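Local coordinates for protein putative isomerase YbhH (Escherichia coli, PDB 6OTV) that is probably an isomerase of the PrpF family, although its substrate and physiological reaction are not established, at residues K59-S64 against V73-A78. Residues are numbered along the deposited sequence; the frame is centred on the assembly and turned at random.
Sequences KVAIIS and VDYLFA
The antiparallel β-hairpin formed by strands 59-65 and 73-80 puts V60, I62 and S64 opposite A78, L76 and D74 as hydrogen-bonded pairs. Each pair has two backbone bonds; in the middle one, I62 N gives a nearly straight bond to L76 O (2.8 Å, 171° at the hydrogen) and L76 N returns one to I62 O. In the non-hydrogen-bonded pairs between them, A61 faces F77 and I63 faces Y75.

The side chains of I62 and L76 run side by side on one face, their tips meeting where I62 CD1 lies 4.0 Å from L76 CD2. V60 and A78 continue this apolar strip, covered by L35 of helix 28-39. The other face carries the rings. With CG anti to its backbone N (chi1 158°), Y75 swings its ring back toward the partner strand, edge first to A61: A61 CB reaches Y75 CE1 (3.6 Å), while I63 CD1 packs 3.8 Å from CD1 of the same ring. F77 lies against K59, whose CB sits at the ring edge, 3.6 Å from F77 CE1; the aliphatic chain follows this rim before NZ bonds to Q79. Y75 OH is held by the carbonyl of C93, and M96 and V100 of helix 94-106 touch the Y75 side chain. Strand 14-20 pairs in parallel with 59-65, and 116-123 with 73-80, so both hairpin strands are internal, consistent with the diaminopimelate epimerase-like fold, in which strands wrap round a central helix.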
ATOM      1  N   LYS A  59       3.167 -27.925   1.722  1.00 29.53           N
ATOM      2  CA  LYS A  59       2.536 -26.616   1.744  1.00 30.13           C
ATOM      3  C   LYS A  59       1.973 -26.280   0.369  1.00 31.43           C
ATOM      4  O   LYS A  59       2.365 -26.861  -0.646  1.00 29.18           O
ATOM      5  CB  LYS A  59       3.533 -25.535   2.186  1.00 38.97           C
ATOM      6  CG  LYS A  59       4.155 -25.772   3.563  1.00 34.42           C
ATOM      7  CD  LYS A  59       5.094 -24.629   3.937  1.00 35.25           C
ATOM      8  CE  LYS A  59       5.760 -24.848   5.287  1.00 31.18           C
ATOM      9  NZ  LYS A  59       4.778 -24.792   6.399  1.00 39.90           N
ATOM     10  N   VAL A  60       1.036 -25.332   0.347  1.00 28.58           N
ATOM     11  CA  VAL A  60       0.400 -24.878  -0.886  1.00 27.28           C
ATOM     12  C   VAL A  60       0.339 -23.356  -0.875  1.00 27.67           C
ATOM     13  O   VAL A  60       0.050 -22.743   0.159  1.00 26.62           O
ATOM     14  CB  VAL A  60      -1.018 -25.474  -1.058  1.00 24.78           C
ATOM     15  CG1 VAL A  60      -1.668 -24.952  -2.329  1.00 24.89           C
ATOM     16  CG2 VAL A  60      -0.972 -26.998  -1.072  1.00 28.82           C
ATOM     17  N   ALA A  61       0.611 -22.750  -2.029  1.00 27.73           N
ATOM     18  CA  ALA A  61       0.411 -21.323  -2.251  1.00 24.33           C
ATOM     19  C   ALA A  61      -0.554 -21.152  -3.414  1.00 27.20           C
ATOM     20  O   ALA A  61      -0.292 -21.643  -4.519  1.00 29.36           O
ATOM     21  CB  ALA A  61       1.736 -20.614  -2.544  1.00 24.02           C
ATOM     22  N   ILE A  62      -1.665 -20.466  -3.170  1.00 31.28           N
ATOM     23  CA  ILE A  62      -2.682 -20.219  -4.187  1.00 28.82           C
ATOM     24  C   ILE A  62      -2.575 -18.755  -4.596  1.00 36.10           C
ATOM     25  O   ILE A  62      -2.828 -17.852  -3.789  1.00 33.99           O
ATOM     26  CB  ILE A  62      -4.088 -20.567  -3.681  1.00 30.13           C
ATOM     27  CG1 ILE A  62      -4.137 -22.034  -3.235  1.00 26.18           C
ATOM     28  CG2 ILE A  62      -5.125 -20.285  -4.763  1.00 26.97           C
ATOM     29  CD1 ILE A  62      -5.411 -22.416  -2.494  1.00 28.69           C
ATOM     30  N   ILE A  63      -2.201 -18.518  -5.853  1.00 33.96           N
ATOM     31  CA  ILE A  63      -1.837 -17.192  -6.343  1.00 33.28           C
ATOM     32  C   ILE A  63      -2.878 -16.727  -7.354  1.00 37.85           C
ATOM     33  O   ILE A  63      -3.370 -17.519  -8.167  1.00 33.54           O
ATOM     34  CB  ILE A  63      -0.432 -17.195  -6.978  1.00 29.34           C
ATOM     35  CG1 ILE A  63       0.562 -17.979  -6.110  1.00 28.44           C
ATOM     36  CG2 ILE A  63       0.049 -15.775  -7.214  1.00 28.19           C
ATOM     37  CD1 ILE A  63       0.712 -17.451  -4.707  1.00 32.56           C
ATOM     38  N   SER A  64      -3.193 -15.434  -7.313  1.00 34.85           N
ATOM     39  CA  SER A  64      -4.124 -14.831  -8.257  1.00 33.22           C
ATOM     40  C   SER A  64      -3.853 -13.335  -8.317  1.00 40.35           C
ATOM     41  O   SER A  64      -3.158 -12.775  -7.465  1.00 41.44           O
ATOM     42  CB  SER A  64      -5.577 -15.092  -7.857  1.00 31.10           C
ATOM     43  OG  SER A  64      -5.936 -14.315  -6.728  1.00 34.17           O
ATOM     44  N   VAL A  73      -0.699  -9.077  -6.666  1.00 27.70           N
ATOM     45  CA  VAL A  73      -1.198 -10.443  -6.612  1.00 30.21           C
ATOM     46  C   VAL A  73      -1.685 -10.747  -5.204  1.00 33.71           C
ATOM     47  O   VAL A  73      -1.220 -10.163  -4.219  1.00 36.97           O
ATOM     48  CB  VAL A  73      -0.132 -11.475  -7.049  1.00 31.00           C
ATOM     49  CG1 VAL A  73       0.364 -11.174  -8.451  1.00 38.38           C
ATOM     50  CG2 VAL A  73       1.019 -11.510  -6.062  1.00 27.74           C
ATOM     51  N   ASP A  74      -2.637 -11.671  -5.119  1.00 35.76           N
ATOM     52  CA  ASP A  74      -3.100 -12.214  -3.851  1.00 34.49           C
ATOM     53  C   ASP A  74      -2.442 -13.564  -3.598  1.00 34.56           C
ATOM     54  O   ASP A  74      -2.220 -14.345  -4.528  1.00 34.68           O
ATOM     55  CB  ASP A  74      -4.620 -12.366  -3.842  1.00 28.16           C
ATOM     56  CG  ASP A  74      -5.329 -11.072  -3.510  1.00 40.47           C
ATOM     57  OD1 ASP A  74      -4.662 -10.132  -3.021  1.00 40.02           O
ATOM     58  OD2 ASP A  74      -6.555 -10.993  -3.739  1.00 33.14           O
ATOM     59  N   TYR A  75      -2.137 -13.831  -2.330  1.00 33.86           N
ATOM     60  CA  TYR A  75      -1.424 -15.037  -1.920  1.00 26.85           C
ATOM     61  C   TYR A  75      -2.178 -15.673  -0.762  1.00 26.23           C
ATOM     62  O   TYR A  75      -2.264 -15.091   0.325  1.00 32.97           O
ATOM     63  CB  TYR A  75       0.020 -14.702  -1.534  1.00 35.05           C
ATOM     64  CG  TYR A  75       0.709 -15.698  -0.621  1.00 36.91           C
ATOM     65  CD1 TYR A  75       0.800 -17.044  -0.959  1.00 34.61           C
ATOM     66  CD2 TYR A  75       1.298 -15.282   0.566  1.00 43.42           C
ATOM     67  CE1 TYR A  75       1.442 -17.947  -0.129  1.00 36.01           C
ATOM     68  CE2 TYR A  75       1.941 -16.177   1.402  1.00 40.72           C
ATOM     69  CZ  TYR A  75       2.010 -17.507   1.050  1.00 38.92           C
ATOM     70  OH  TYR A  75       2.653 -18.397   1.883  1.00 33.79           O
ATOM     71  N   LEU A  76      -2.731 -16.860  -0.996  1.00 29.66           N
ATOM     72  CA  LEU A  76      -3.407 -17.641   0.030  1.00 27.78           C
ATOM     73  C   LEU A  76      -2.556 -18.860   0.352  1.00 29.22           C
ATOM     74  O   LEU A  76      -2.260 -19.667  -0.536  1.00 30.49           O
ATOM     75  CB  LEU A  76      -4.801 -18.066  -0.431  1.00 28.71           C
ATOM     76  CG  LEU A  76      -5.555 -19.024   0.493  1.00 34.92           C
ATOM     77  CD1 LEU A  76      -5.805 -18.385   1.850  1.00 34.41           C
ATOM     78  CD2 LEU A  76      -6.863 -19.470  -0.151  1.00 30.91           C
ATOM     79  N   PHE A  77      -2.161 -18.991   1.614  1.00 26.08           N
ATOM     80  CA  PHE A  77      -1.349 -20.110   2.061  1.00 29.48           C
ATOM     81  C   PHE A  77      -2.228 -21.183   2.688  1.00 32.29           C
ATOM     82  O   PHE A  77      -3.224 -20.875   3.350  1.00 31.59           O
ATOM     83  CB  PHE A  77      -0.288 -19.663   3.072  1.00 25.74           C
ATOM     84  CG  PHE A  77       0.440 -20.806   3.714  1.00 29.18           C
ATOM     85  CD1 PHE A  77       1.371 -21.541   2.994  1.00 30.79           C
ATOM     86  CD2 PHE A  77       0.178 -21.165   5.026  1.00 34.65           C
ATOM     87  CE1 PHE A  77       2.041 -22.607   3.576  1.00 33.39           C
ATOM     88  CE2 PHE A  77       0.844 -22.230   5.615  1.00 33.53           C
ATOM     89  CZ  PHE A  77       1.778 -22.950   4.890  1.00 26.11           C
ATOM     90  N   ALA A  78      -1.849 -22.442   2.477  1.00 25.90           N
ATOM     91  CA  ALA A  78      -2.529 -23.574   3.091  1.00 33.50           C
ATOM     92  C   ALA A  78      -1.494 -24.592   3.539  1.00 34.51           C
ATOM     93  O   ALA A  78      -0.572 -24.919   2.786  1.00 37.01           O
ATOM     94  CB  ALA A  78      -3.526 -24.222   2.122  1.00 26.48           C
TER